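Local coordinates for protein putative sugar ABC transporter (Yersinia enterocolitica subsp. enterocolitica 8081, PDB 5ULB) that probably serves as the periplasmic sugar-binding component of an ABC importer, closing on methylthioribose-like furanoses such as the selenium analogue bound here, at residues K21-R26 with D53-N58; R26-D31 with L81-D86; L92-V97 with G112-L117; A102-D107 with L270-K275; G211-F216 with S236-N241. One frame throughout, in Å; residues are numbered along the deposited sequence. Where two conformers were deposited one is given.

Interaction 1: residues K21-R26 with D53-N58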
# COMPACT_ATOMS: atom_id res chain seq x y z
N LYS A 21 -21.89 6.22 7.70
CA LYS A 21 -21.49 4.92 7.17
C LYS A 21 -20.54 5.09 6.00
O LYS A 21 -20.86 5.86 5.05
CB LYS A 21 -22.73 4.10 6.79
CG LYS A 21 -23.73 4.02 7.91
CD LYS A 21 -25.10 3.49 7.60
CE LYS A 21 -25.90 3.54 8.91
NZ LYS A 21 -26.37 4.91 9.32
N ILE A 22 -19.42 4.37 6.04
CA ILE A 22 -18.39 4.42 5.03
C ILE A 22 -18.19 3.01 4.43
O ILE A 22 -18.10 2.03 5.20
CB ILE A 22 -17.04 4.88 5.64
CG1 ILE A 22 -17.22 6.16 6.43
CG2 ILE A 22 -15.97 5.02 4.57
CD1 ILE A 22 -17.70 7.38 5.76
N ALA A 23 -18.12 2.94 3.13
CA ALA A 23 -17.78 1.67 2.44
C ALA A 23 -16.34 1.79 1.92
O ALA A 23 -16.01 2.80 1.25
CB ALA A 23 -18.74 1.38 1.34
N VAL A 24 -15.54 0.78 2.15
CA VAL A 24 -14.20 0.70 1.59
C VAL A 24 -14.13 -0.49 0.64
O VAL A 24 -14.46 -1.63 1.07
CB VAL A 24 -13.16 0.55 2.71
CG1 VAL A 24 -11.75 0.50 2.18
CG2 VAL A 24 -13.38 1.60 3.77
N ILE A 25 -13.76 -0.29 -0.60
CA ILE A 25 -13.68 -1.36 -1.60
C ILE A 25 -12.24 -1.32 -2.10
O ILE A 25 -11.79 -0.32 -2.69
CB ILE A 25 -14.70 -1.21 -2.71
CG1 ILE A 25 -16.13 -1.04 -2.21
CG2 ILE A 25 -14.60 -2.49 -3.58
CD1 ILE A 25 -16.58 0.36 -1.99
N ARG A 26 -11.55 -2.45 -1.95
CA ARG A 26 -10.14 -2.58 -2.32
C ARG A 26 -10.04 -3.73 -3.33
O ARG A 26 -10.53 -4.85 -3.11
CB ARG A 26 -9.22 -2.71 -1.15
CG ARG A 26 -7.76 -2.94 -1.45
CD ARG A 26 -6.89 -2.49 -0.30
NE ARG A 26 -5.54 -2.98 -0.45
CZ ARG A 26 -4.42 -2.28 -0.19
NH1 ARG A 26 -4.40 -0.93 -0.14
NH2 ARG A 26 -3.29 -2.92 -0.23
N ASP A 53 -17.63 -0.42 6.56
CA ASP A 53 -17.89 -1.70 5.93
C ASP A 53 -16.82 -1.90 4.85
O ASP A 53 -16.74 -1.08 3.94
CB ASP A 53 -19.30 -1.73 5.29
CG ASP A 53 -20.44 -1.73 6.31
OD1 ASP A 53 -20.21 -2.07 7.47
OD2 ASP A 53 -21.59 -1.42 5.88
N THR A 54 -16.10 -2.96 4.89
CA THR A 54 -14.99 -3.27 4.01
C THR A 54 -15.27 -4.45 3.07
O THR A 54 -15.92 -5.41 3.43
CB THR A 54 -13.64 -3.48 4.75
OG1 THR A 54 -13.73 -4.61 5.58
CG2 THR A 54 -13.32 -2.31 5.65
N PHE A 55 -14.74 -4.34 1.85
CA PHE A 55 -15.05 -5.28 0.76
C PHE A 55 -13.74 -5.46 -0.03
O PHE A 55 -13.09 -4.47 -0.42
CB PHE A 55 -16.12 -4.75 -0.17
CG PHE A 55 -17.39 -4.45 0.52
CD1 PHE A 55 -18.34 -5.45 0.71
CD2 PHE A 55 -17.66 -3.16 1.03
CE1 PHE A 55 -19.59 -5.11 1.37
CE2 PHE A 55 -18.82 -2.84 1.63
CZ PHE A 55 -19.76 -3.89 1.85
N LEU A 56 -13.37 -6.71 -0.29
CA LEU A 56 -12.18 -7.07 -1.10
C LEU A 56 -12.61 -7.85 -2.33
O LEU A 56 -13.38 -8.79 -2.22
CB LEU A 56 -11.20 -7.94 -0.34
CG LEU A 56 -10.44 -7.16 0.74
CD1 LEU A 56 -9.60 -8.11 1.56
CD2 LEU A 56 -9.59 -6.04 0.19
N SER A 57 -12.12 -7.44 -3.51
CA SER A 57 -12.46 -8.11 -4.73
C SER A 57 -11.65 -9.34 -5.07
O SER A 57 -11.98 -10.01 -6.10
CB SER A 57 -12.34 -7.17 -5.94
OG SER A 57 -10.94 -6.95 -6.15
N ASN A 58 -10.54 -9.56 -4.33
CA ASN A 58 -9.50 -10.58 -4.68
C ASN A 58 -8.83 -10.27 -6.04
O ASN A 58 -8.18 -11.17 -6.65
CB ASN A 58 -9.87 -12.08 -4.66
CG ASN A 58 -9.54 -12.79 -3.30
OD1 ASN A 58 -8.37 -13.07 -2.78
ND2 ASN A 58 -10.64 -13.18 -2.76
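Asp53 opens the pairing of two parallel strands: its N reaches Ile22 O at 2.8 Å in a nearly straight bond (175°), and its own carbonyl then accepts Val24 N. The carboxylate, set beside its own backbone N, is held by Lys51 and by the hydroxyl of Tyr76. At Thr54 the methyl CG2 lies 4.1 Å from Val24 CB, on the face that helix 32-48 covers. Because strand 21-26, that helix and strand 51-56 form a beta-alpha-beta unit, strand 51-56 returns parallel to its partner, at 15° and 4.7 Å between the short axes, as in the Rossmann-like lobes of periplasmic binding proteins. Phe55 turns its ring to the other face, the one Ala23 and Ile25 share. Its N donates to Val24 O with a more bent angle of 131°, while Phe55 CD2 comes 4.2 Å from Ile25 CG1, the two side chains running alongside each other; Phe67 of helix 61-73 meets the same ring. Leu56 lies alongside the start of Arg26, CD2 to CB 3.6 Å, whereas the guanidinium leads away to Asn33, Thr34 and Ser82. Past the strand's end, Ser57 N still binds Arg26 O at 3.1 Å, and Ser57 OG turns to Asn27.

Interaction 2: residues R26-D31 with L81-D86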
# COMPACT_ATOMS: atom_id res chain seq x y z
N ARG A 26 -11.55 -2.45 -1.95
CA ARG A 26 -10.14 -2.58 -2.32
C ARG A 26 -10.04 -3.73 -3.33
O ARG A 26 -10.53 -4.85 -3.11
CB ARG A 26 -9.22 -2.71 -1.15
CG ARG A 26 -7.76 -2.94 -1.45
CD ARG A 26 -6.89 -2.49 -0.30
NE ARG A 26 -5.54 -2.98 -0.45
CZ ARG A 26 -4.42 -2.28 -0.19
NH1 ARG A 26 -4.40 -0.93 -0.14
NH2 ARG A 26 -3.29 -2.92 -0.23
N ASN A 27 -9.31 -3.49 -4.45
CA ASN A 27 -9.21 -4.42 -5.54
C ASN A 27 -8.10 -5.45 -5.42
O ASN A 27 -7.35 -5.66 -6.38
CB ASN A 27 -9.09 -3.63 -6.85
CG ASN A 27 -9.38 -4.41 -8.09
OD1 ASN A 27 -10.13 -5.39 -8.10
ND2 ASN A 27 -8.87 -3.89 -9.23
N LEU A 28 -7.96 -6.04 -4.22
CA LEU A 28 -6.96 -7.02 -3.93
C LEU A 28 -7.56 -8.08 -3.04
O LEU A 28 -8.75 -7.99 -2.67
CB LEU A 28 -5.67 -6.39 -3.31
CG LEU A 28 -4.89 -5.43 -4.21
CD1 LEU A 28 -3.80 -4.80 -3.40
CD2 LEU A 28 -4.28 -6.20 -5.36
N GLY A 29 -6.78 -9.10 -2.70
CA GLY A 29 -7.10 -10.07 -1.68
C GLY A 29 -6.53 -9.72 -0.34
O GLY A 29 -6.22 -8.55 -0.06
N SER A 30 -6.36 -10.71 0.53
CA SER A 30 -5.95 -10.50 1.91
C SER A 30 -4.46 -10.60 2.13
O SER A 30 -4.02 -11.20 3.13
CB SER A 30 -6.77 -11.40 2.83
OG SER A 30 -6.60 -12.76 2.45
N ASP A 31 -3.69 -9.98 1.28
CA ASP A 31 -2.25 -9.85 1.51
C ASP A 31 -1.99 -8.97 2.74
O ASP A 31 -2.88 -8.27 3.21
CB ASP A 31 -1.61 -9.26 0.26
CG ASP A 31 -2.13 -7.89 -0.08
OD1 ASP A 31 -3.23 -7.82 -0.68
OD2 ASP A 31 -1.50 -6.88 0.32
N LEU A 81 -12.01 3.99 -2.32
CA LEU A 81 -11.55 2.97 -3.21
C LEU A 81 -10.07 2.78 -3.11
O LEU A 81 -9.34 3.75 -2.90
CB LEU A 81 -11.90 3.29 -4.65
CG LEU A 81 -13.36 3.63 -5.02
CD1 LEU A 81 -13.53 3.79 -6.49
CD2 LEU A 81 -14.26 2.54 -4.42
N SER A 82 -9.60 1.55 -3.37
CA SER A 82 -8.18 1.27 -3.39
C SER A 82 -7.88 0.31 -4.53
O SER A 82 -8.56 -0.72 -4.66
CB SER A 82 -7.79 0.72 -2.04
OG SER A 82 -6.41 0.50 -1.85
N GLN A 83 -6.88 0.65 -5.36
CA GLN A 83 -6.47 -0.15 -6.48
C GLN A 83 -7.53 -0.33 -7.56
O GLN A 83 -7.50 -1.28 -8.35
CB GLN A 83 -5.86 -1.53 -6.09
CG GLN A 83 -4.44 -1.44 -5.39
CD GLN A 83 -4.48 -1.15 -3.99
OE1 GLN A 83 -5.50 -1.41 -3.34
NE2 GLN A 83 -3.43 -0.57 -3.44
N GLY A 84 -8.42 0.66 -7.70
CA GLY A 84 -9.34 0.67 -8.87
C GLY A 84 -8.58 0.88 -10.14
O GLY A 84 -7.68 1.73 -10.20
N ARG A 85 -8.91 0.11 -11.17
CA ARG A 85 -8.16 0.12 -12.42
C ARG A 85 -8.91 0.86 -13.53
O ARG A 85 -10.12 1.11 -13.47
CB ARG A 85 -7.80 -1.32 -12.84
CG ARG A 85 -6.88 -1.99 -11.89
CD ARG A 85 -6.48 -3.44 -12.30
NE ARG A 85 -6.14 -3.50 -13.68
CZ ARG A 85 -5.70 -4.56 -14.21
NH1 ARG A 85 -5.38 -4.55 -15.52
NH2 ARG A 85 -5.68 -5.63 -13.42
N ASP A 86 -8.15 1.13 -14.56
CA ASP A 86 -8.76 1.45 -15.84
C ASP A 86 -9.37 0.18 -16.43
O ASP A 86 -8.91 -0.91 -16.17
CB ASP A 86 -7.61 1.92 -16.82
CG ASP A 86 -7.26 3.44 -16.66
OD1 ASP A 86 -8.20 4.26 -16.54
OD2 ASP A 86 -6.05 3.70 -16.75
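Gln83, Asn27 and Arg26 carry this contact, in which the end of one strand and the loop after its neighbour build a wall of the sugar pocket. Gln83, with backbone angles in the left-handed region (phi 63°), bends at chi2 (81°) and runs alongside Arg26. Gln83 OE1 hangs 3.0 Å above the plane of the Arg26 guanidinium, toward the rim, and the amide plane is steeply inclined to it; no hydrogen bond joins the two groups. Ser82 ties them together instead: Ser82 OG accepts from Arg26 NH1 at 3.0 Å and donates to Gln83 OE1 at 2.6 Å. With OE1 gripped this way, NE2 is directed to O4 of the bound ribofuranose, a weak hydrogen bond, and Leu28 CD1 crosses the amide, 3.8 Å from Gln83 CD. The arginine thus acts as a second-shell residue, with NH2 bonded to Asn33 and NE to Thr34. Asn27 extends the parallel pairing, its N donating to Ser82 O at 2.9 Å. With CG anti to the backbone N, Asn27 ND2 reaches Gln83 O at 3.1 Å from above the carbonyl plane and also bonds Asp61, while OD1 takes Ser57. Phe37 of helix 32-48 packs on Arg26 and Ser82, Phe64 of helix 61-73 on Asn27, and Phe106 of strand 102-106 lies against Arg26, Ser82 and Gln83.

Interaction 3: residues L92-V97 with G112-L117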
# COMPACT_ATOMS: atom_id res chain seq x y z
N LEU A 92 -16.88 5.33 -12.57
CA LEU A 92 -17.44 4.86 -11.29
C LEU A 92 -17.41 5.98 -10.25
O LEU A 92 -18.36 6.29 -9.56
CB LEU A 92 -16.68 3.66 -10.71
CG LEU A 92 -17.09 2.23 -10.78
CD1 LEU A 92 -16.13 1.41 -9.94
CD2 LEU A 92 -18.46 2.13 -10.22
N VAL A 93 -16.24 6.67 -10.18
CA VAL A 93 -16.08 7.79 -9.25
C VAL A 93 -16.95 8.95 -9.59
O VAL A 93 -17.54 9.58 -8.72
CB VAL A 93 -14.61 8.13 -9.06
CG1 VAL A 93 -14.47 9.38 -8.18
CG2 VAL A 93 -13.84 7.00 -8.45
N LYS A 94 -17.08 9.23 -10.88
CA LYS A 94 -18.00 10.28 -11.27
C LYS A 94 -19.48 9.97 -10.80
O LYS A 94 -20.24 10.87 -10.42
CB LYS A 94 -18.05 10.58 -12.77
CG LYS A 94 -16.74 11.24 -13.25
CD LYS A 94 -16.76 11.39 -14.77
CE LYS A 94 -15.47 12.04 -15.18
NZ LYS A 94 -15.48 12.22 -16.63
N ARG A 95 -19.86 8.68 -10.82
CA ARG A 95 -21.20 8.30 -10.41
C ARG A 95 -21.32 8.46 -8.83
O ARG A 95 -22.35 8.86 -8.31
CB ARG A 95 -21.51 6.86 -10.85
CG ARG A 95 -23.00 6.51 -10.79
CD ARG A 95 -23.40 5.38 -11.79
NE ARG A 95 -23.31 4.15 -11.09
CZ ARG A 95 -24.18 3.70 -10.19
NH1 ARG A 95 -23.92 2.54 -9.59
NH2 ARG A 95 -25.29 4.39 -9.82
N ILE A 96 -20.24 8.17 -8.12
CA ILE A 96 -20.24 8.33 -6.68
C ILE A 96 -20.50 9.79 -6.40
O ILE A 96 -21.35 10.15 -5.58
CB ILE A 96 -18.89 7.90 -6.08
CG1 ILE A 96 -18.69 6.37 -6.22
CG2 ILE A 96 -18.81 8.24 -4.58
CD1 ILE A 96 -17.30 5.87 -5.83
N VAL A 97 -19.72 10.66 -7.01
CA VAL A 97 -19.84 12.13 -6.79
C VAL A 97 -21.26 12.63 -7.16
O VAL A 97 -21.90 13.44 -6.45
CB VAL A 97 -18.78 12.89 -7.58
CG1 VAL A 97 -19.06 14.37 -7.48
CG2 VAL A 97 -17.43 12.56 -7.01
N GLY A 112 -8.37 12.90 -15.49
CA GLY A 112 -8.96 14.19 -15.33
C GLY A 112 -9.18 14.62 -13.92
O GLY A 112 -8.75 13.96 -12.95
N ASP A 113 -9.92 15.69 -13.77
CA ASP A 113 -10.09 16.31 -12.47
C ASP A 113 -11.58 16.11 -12.22
O ASP A 113 -12.42 16.60 -12.94
CB ASP A 113 -9.83 17.83 -12.51
CG ASP A 113 -10.30 18.54 -11.20
OD1 ASP A 113 -9.57 18.53 -10.11
OD2 ASP A 113 -11.44 19.08 -11.26
N ILE A 114 -11.87 15.38 -11.17
CA ILE A 114 -13.19 15.18 -10.70
C ILE A 114 -13.41 16.12 -9.48
O ILE A 114 -12.85 15.86 -8.39
CB ILE A 114 -13.45 13.70 -10.33
CG1 ILE A 114 -13.27 12.82 -11.58
CG2 ILE A 114 -14.83 13.55 -9.78
CD1 ILE A 114 -13.35 11.35 -11.31
N PRO A 115 -14.32 17.07 -9.58
CA PRO A 115 -14.44 17.98 -8.43
C PRO A 115 -15.00 17.21 -7.20
O PRO A 115 -15.91 16.47 -7.31
CB PRO A 115 -15.42 19.05 -8.92
CG PRO A 115 -15.31 18.99 -10.45
CD PRO A 115 -14.95 17.56 -10.82
N GLY A 116 -14.39 17.45 -6.02
CA GLY A 116 -14.74 16.75 -4.83
C GLY A 116 -13.98 15.54 -4.48
O GLY A 116 -14.00 15.11 -3.29
N LEU A 117 -13.22 15.01 -5.44
CA LEU A 117 -12.39 13.82 -5.22
C LEU A 117 -11.02 14.25 -4.66
O LEU A 117 -10.46 15.23 -5.12
CB LEU A 117 -12.21 13.11 -6.58
CG LEU A 117 -11.34 11.87 -6.49
CD1 LEU A 117 -11.93 10.78 -5.60
CD2 LEU A 117 -11.11 11.36 -7.89
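With CG1 beside its backbone N (chi1 -61°) and CD1 swung out anti (chi2 174°), Ile114 extends its longer branch toward the helix, leaving CG2 to work as a second contact point. The Ile114 CD1 methyl fits between two consecutive helical residues, 3.9 Å from Val93 CG1 and equally 3.9 Å from Lys94 CG, so the lysine contributes the base of its extended chain. One turn further along, Val97 CG2 meets Ile114 CG2 at 3.9 Å. Val93 and Val97 both hold CG1 anti to the backbone N, and this places Val93 CG1 against Leu117 as well, 3.9 Å from its CD1, the two side chains crossing at about a right angle. The loop is folded back by a type II beta turn from Ile114 to Leu117, closed by Leu117 N to Ile114 O at 3.1 Å, with Gly116 at the turn's third position on a positive phi (93°). That turn brings both hydrophobic residues to the same side of the loop and lets Val97 CG1 rest near Pro115 O. The loop lies beside helix 89-98, and both pack on the same face of the sheet: Leu117 and Val97 on Val103 of strand 102-106, Val93 on Leu81 of strand 78-82, while Ile96 and Leu92 meet helix 61-73.

Interaction 4: residues A102-D107 with L270-K275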
# COMPACT_ATOMS: atom_id res chain seq x y z
N ALA A 102 -19.41 11.32 -0.44
CA ALA A 102 -18.01 11.77 -0.27
C ALA A 102 -17.05 10.65 -0.67
O ALA A 102 -17.31 9.46 -0.37
CB ALA A 102 -17.76 12.14 1.20
N VAL A 103 -15.89 11.02 -1.32
CA VAL A 103 -15.05 9.97 -1.84
C VAL A 103 -13.57 10.37 -1.80
O VAL A 103 -13.23 11.51 -2.21
CB VAL A 103 -15.49 9.49 -3.23
CG1 VAL A 103 -15.68 10.67 -4.20
CG2 VAL A 103 -14.62 8.39 -3.79
N SER A 104 -12.73 9.43 -1.38
CA SER A 104 -11.31 9.53 -1.54
C SER A 104 -10.85 8.19 -2.15
O SER A 104 -11.42 7.13 -1.83
CB SER A 104 -10.61 9.78 -0.20
OG SER A 104 -9.23 9.98 -0.31
N VAL A 105 -9.78 8.20 -2.97
CA VAL A 105 -9.29 7.05 -3.56
C VAL A 105 -7.79 6.93 -3.34
O VAL A 105 -7.09 7.92 -3.13
CB VAL A 105 -9.64 6.87 -5.04
CG1 VAL A 105 -11.19 6.93 -5.23
CG2 VAL A 105 -8.95 7.89 -5.92
N PHE A 106 -7.32 5.67 -3.33
CA PHE A 106 -5.91 5.34 -3.14
C PHE A 106 -5.46 4.42 -4.26
O PHE A 106 -6.14 3.43 -4.56
CB PHE A 106 -5.67 4.69 -1.81
CG PHE A 106 -4.25 4.24 -1.59
CD1 PHE A 106 -3.18 5.16 -1.53
CD2 PHE A 106 -3.95 2.93 -1.53
CE1 PHE A 106 -1.90 4.70 -1.44
CE2 PHE A 106 -2.64 2.50 -1.42
CZ PHE A 106 -1.58 3.36 -1.44
N ASP A 107 -4.36 4.72 -4.94
CA ASP A 107 -3.81 3.88 -5.99
C ASP A 107 -4.85 3.50 -7.03
O ASP A 107 -4.81 2.35 -7.53
CB ASP A 107 -3.19 2.60 -5.37
CG ASP A 107 -1.77 2.79 -4.92
OD1 ASP A 107 -1.15 3.87 -5.16
OD2 ASP A 107 -1.24 1.76 -4.34
N LEU A 270 -9.62 7.86 5.41
CA LEU A 270 -10.80 8.09 6.25
C LEU A 270 -10.89 9.54 6.66
O LEU A 270 -11.96 10.11 6.65
CB LEU A 270 -10.79 7.06 7.42
CG LEU A 270 -12.07 6.91 8.20
CD1 LEU A 270 -12.32 8.05 9.18
CD2 LEU A 270 -13.25 6.57 7.39
N ARG A 271 -9.77 10.11 7.16
CA ARG A 271 -9.76 11.52 7.57
C ARG A 271 -10.28 12.41 6.44
O ARG A 271 -11.04 13.37 6.65
CB ARG A 271 -8.35 11.98 7.97
CG ARG A 271 -7.80 11.30 9.16
CD ARG A 271 -6.39 11.86 9.44
NE ARG A 271 -5.69 11.06 10.43
CZ ARG A 271 -4.41 11.21 10.75
NH1 ARG A 271 -3.69 12.12 10.17
NH2 ARG A 271 -3.86 10.46 11.66
N LEU A 272 -9.82 12.16 5.21
CA LEU A 272 -10.25 12.92 4.05
C LEU A 272 -11.76 12.85 3.80
O LEU A 272 -12.39 13.83 3.58
CB LEU A 272 -9.45 12.53 2.79
CG LEU A 272 -7.98 13.01 2.80
CD1 LEU A 272 -7.16 12.18 1.83
CD2 LEU A 272 -7.98 14.47 2.38
N VAL A 273 -12.29 11.60 3.88
CA VAL A 273 -13.75 11.47 3.75
C VAL A 273 -14.50 12.13 4.86
O VAL A 273 -15.53 12.76 4.63
CB VAL A 273 -14.08 9.99 3.59
CG1 VAL A 273 -15.57 9.75 3.66
CG2 VAL A 273 -13.59 9.47 2.30
N ALA A 274 -14.01 12.05 6.11
CA ALA A 274 -14.62 12.75 7.18
C ALA A 274 -14.71 14.27 6.95
O ALA A 274 -15.74 14.88 7.19
CB ALA A 274 -13.89 12.46 8.47
N LYS A 275 -13.60 14.85 6.51
CA LYS A 275 -13.60 16.30 6.20
C LYS A 275 -14.59 16.58 5.08
O LYS A 275 -15.24 17.65 5.15
CB LYS A 275 -12.18 16.71 5.84
CG LYS A 275 -11.24 16.77 7.00
CD LYS A 275 -9.82 17.20 6.62
CE LYS A 275 -9.71 18.60 6.08
NZ LYS A 275 -9.84 19.57 7.08
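Strand 102-106 runs almost opposite to the helical turn 270-275, the two N-to-C directions 157° apart and the short axes approaching to 7.4 Å. The closest backbone pair, Ala102 and Val273, is 5.9 Å between CA atoms, a short spacing consistent with the small side chains of Ala102 and Ser104. Ala102 and Ser104, two residues apart, turn their CB atoms to the helix, while Val103 between them faces the other way. Val273 spans both. Val273 CG1, anti to the backbone N, lies 4.1 Å from Ala102 CB; Val273 CG2, beside that N, sits 3.9 Å from Ser104 CB and against the strand's backbone at Ser104 N. Leu272 completes the contact tip to tip, its CD1 3.7 Å from Ser104 OG. That hydroxyl, anti to its own backbone N (chi1 -176°), is buried among carbons but not stranded, since Asn269, one turn back on helix 262-278, takes it in a hydrogen bond, with a weak one to Thr118 O besides. Farther along the strand, Phe106 leans on Ile265 and Asn269 of the same helix, and Asp107, its carboxylate gripped by Arg158, borders the sugar pocket. A helix laid antiparallel across a parallel strand is the alpha/beta layering of a Rossmann-like lobe. Here the helix comes from far along the chain, reflecting the interdomain crossovers of periplasmic binding proteins, and the strand's C-terminal end brings Phe106 and Asp107 to the pocket.

Interaction 5: residues G211-F216 with S236-N241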
# COMPACT_ATOMS: atom_id res chain seq x y z
N GLY A 211 11.58 -6.79 -5.44
CA GLY A 211 10.17 -7.06 -5.27
C GLY A 211 9.39 -5.76 -5.10
O GLY A 211 9.61 -4.98 -4.17
N THR A 212 8.39 -5.57 -6.03
CA THR A 212 7.64 -4.32 -6.05
C THR A 212 6.46 -4.28 -5.13
O THR A 212 5.85 -3.26 -4.95
CB THR A 212 7.19 -4.01 -7.45
OG1 THR A 212 6.25 -4.98 -7.92
CG2 THR A 212 8.35 -3.88 -8.41
N TRP A 213 6.22 -5.41 -4.43
CA TRP A 213 5.15 -5.54 -3.44
C TRP A 213 5.61 -6.60 -2.46
O TRP A 213 6.11 -7.64 -2.90
CB TRP A 213 3.85 -6.02 -4.10
CG TRP A 213 2.65 -6.38 -3.30
CD1 TRP A 213 2.24 -5.98 -2.08
CD2 TRP A 213 1.53 -7.11 -3.88
NE1 TRP A 213 0.94 -6.49 -1.82
CE2 TRP A 213 0.50 -7.15 -2.92
CE3 TRP A 213 1.39 -7.82 -5.07
CZ2 TRP A 213 -0.70 -7.83 -3.22
CZ3 TRP A 213 0.18 -8.45 -5.35
CH2 TRP A 213 -0.82 -8.44 -4.38
N ASP A 214 5.48 -6.38 -1.19
CA ASP A 214 6.06 -7.33 -0.24
C ASP A 214 5.34 -8.69 -0.24
O ASP A 214 5.94 -9.68 0.20
CB ASP A 214 6.21 -6.83 1.18
CG ASP A 214 4.93 -6.46 1.93
OD1 ASP A 214 3.89 -6.37 1.28
OD2 ASP A 214 5.09 -6.30 3.20
N ALA A 215 4.10 -8.77 -0.80
CA ALA A 215 3.52 -10.09 -1.00
C ALA A 215 4.34 -10.93 -1.91
O ALA A 215 4.49 -12.15 -1.71
CB ALA A 215 2.08 -9.94 -1.53
N PHE A 216 4.88 -10.34 -2.97
CA PHE A 216 5.81 -11.03 -3.83
C PHE A 216 7.11 -11.34 -3.11
O PHE A 216 7.58 -12.49 -3.20
CB PHE A 216 6.13 -10.19 -5.09
CG PHE A 216 4.99 -9.88 -6.03
CD1 PHE A 216 3.97 -10.78 -6.29
CD2 PHE A 216 4.95 -8.67 -6.73
CE1 PHE A 216 2.99 -10.50 -7.22
CE2 PHE A 216 3.98 -8.38 -7.65
CZ PHE A 216 3.01 -9.31 -7.89
N SER A 236 13.01 -4.73 -1.42
CA SER A 236 11.56 -4.64 -1.51
C SER A 236 11.01 -3.27 -1.28
O SER A 236 11.54 -2.43 -0.56
CB SER A 236 10.98 -5.65 -0.44
OG SER A 236 9.60 -5.96 -0.68
N ILE A 237 9.78 -3.14 -1.77
CA ILE A 237 8.81 -2.11 -1.40
C ILE A 237 7.81 -2.74 -0.40
O ILE A 237 7.55 -3.98 -0.48
CB ILE A 237 8.14 -1.57 -2.66
CG1 ILE A 237 9.21 -0.82 -3.52
CG2 ILE A 237 6.98 -0.64 -2.34
CD1 ILE A 237 8.78 -0.39 -4.87
N ASP A 238 7.33 -1.95 0.49
CA ASP A 238 6.35 -2.28 1.51
C ASP A 238 6.91 -2.88 2.79
O ASP A 238 8.02 -3.39 2.76
CB ASP A 238 5.16 -3.15 1.05
CG ASP A 238 4.46 -2.68 -0.16
OD1 ASP A 238 4.16 -1.44 -0.27
OD2 ASP A 238 4.15 -3.56 -1.05
N ILE A 239 6.14 -2.85 3.87
CA ILE A 239 6.55 -3.50 5.09
C ILE A 239 5.34 -4.08 5.78
O ILE A 239 4.21 -3.67 5.58
CB ILE A 239 7.24 -2.49 6.08
CG1 ILE A 239 8.10 -3.13 7.14
CG2 ILE A 239 6.26 -1.49 6.66
CD1 ILE A 239 9.27 -3.90 6.57
N SER A 240 5.57 -5.11 6.59
CA SER A 240 4.57 -5.80 7.36
C SER A 240 5.29 -6.48 8.51
O SER A 240 6.52 -6.62 8.50
CB SER A 240 3.77 -6.81 6.47
OG SER A 240 4.63 -7.90 6.17
N ASN A 241 4.53 -7.03 9.47
CA ASN A 241 5.15 -7.72 10.59
C ASN A 241 5.96 -8.88 10.08
O ASN A 241 7.08 -9.12 10.61
CB ASN A 241 4.11 -8.20 11.58
CG ASN A 241 3.43 -7.10 12.34
OD1 ASN A 241 3.88 -5.91 12.39
ND2 ASN A 241 2.32 -7.47 12.99
O HOH W 1 2.69 -4.30 3.31
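Packing is closest where the loop after strand 208-211 meets Asp238. The parallel pairing comes first: Ile237 N donates to Gly211 O at 3.0 Å, nearly along the C=O axis, and Ser236 OG lies 3.6 Å from Gly211 O. Ser236 OG itself donates to Ile237 O and is further held by Thr217. Beyond the strand ends, Asp238 turns its carboxylate back over the start of helix 214-226, where Asp238 OD2 accepts Asp214 N at 3.1 Å through its anti lone pair. Asp238 OD2 also touches the edge of the Trp213 ring, 3.3 Å from Trp213 CD1, with carboxylate and indole planes perpendicular. Asp214, its CG in the crowded position between N and carbonyl carbon (chi1 63°), lays its carboxylate across Asp238, Asp214 CG 3.4 Å from Asp238 CB. Asp214 OD1 then lies 3.7 Å from Asp238 OD2, a pairing of like charges that would be expected to raise the pKa of one of them. Strand 208-211, helix 214-226 and strand 233-237 make a beta-alpha-beta unit of the second lobe, and the loops at the strands' C-terminal ends line the pocket: Thr212, Trp213 and Asp238 all border the bound sugar. Being near the helix N-terminus may favour the ionised form of Asp238.

The looser side begins at Ile239 and Ser240, whose hydroxyl is bonded to Asp32. Water fills in here: one molecule lies 2.8 Å from Ile239 O, to which it can donate, with a weaker bond to Asp214 OD2, and it has more acceptors nearby than protons.

Overall arrangement
Four of the contacts, interactions 1, 2, 4 and 5, draw on the strands of the two lobes, and interactions 2 and 5 flank the sugar from different lobes, their centres 16 Å apart. Across that cleft Asp31 OD2 meets Trp213 NE1 at 3.3 Å, a probable though weak hydrogen bond. Interactions 1 and 2 share Arg26 and are tied by Ser57 OG to Asn27 OD1, 2.6 Å. Strand neighbours join interactions 2 and 4 through Leu81 O and Phe106 N, 2.8 Å, so Gln83 and Asp107 come together at the ligand. Interaction 3 lies farthest out, about 30 Å between centres from interaction 5, touching interaction 4 through Val103 and interaction 2 through Leu81.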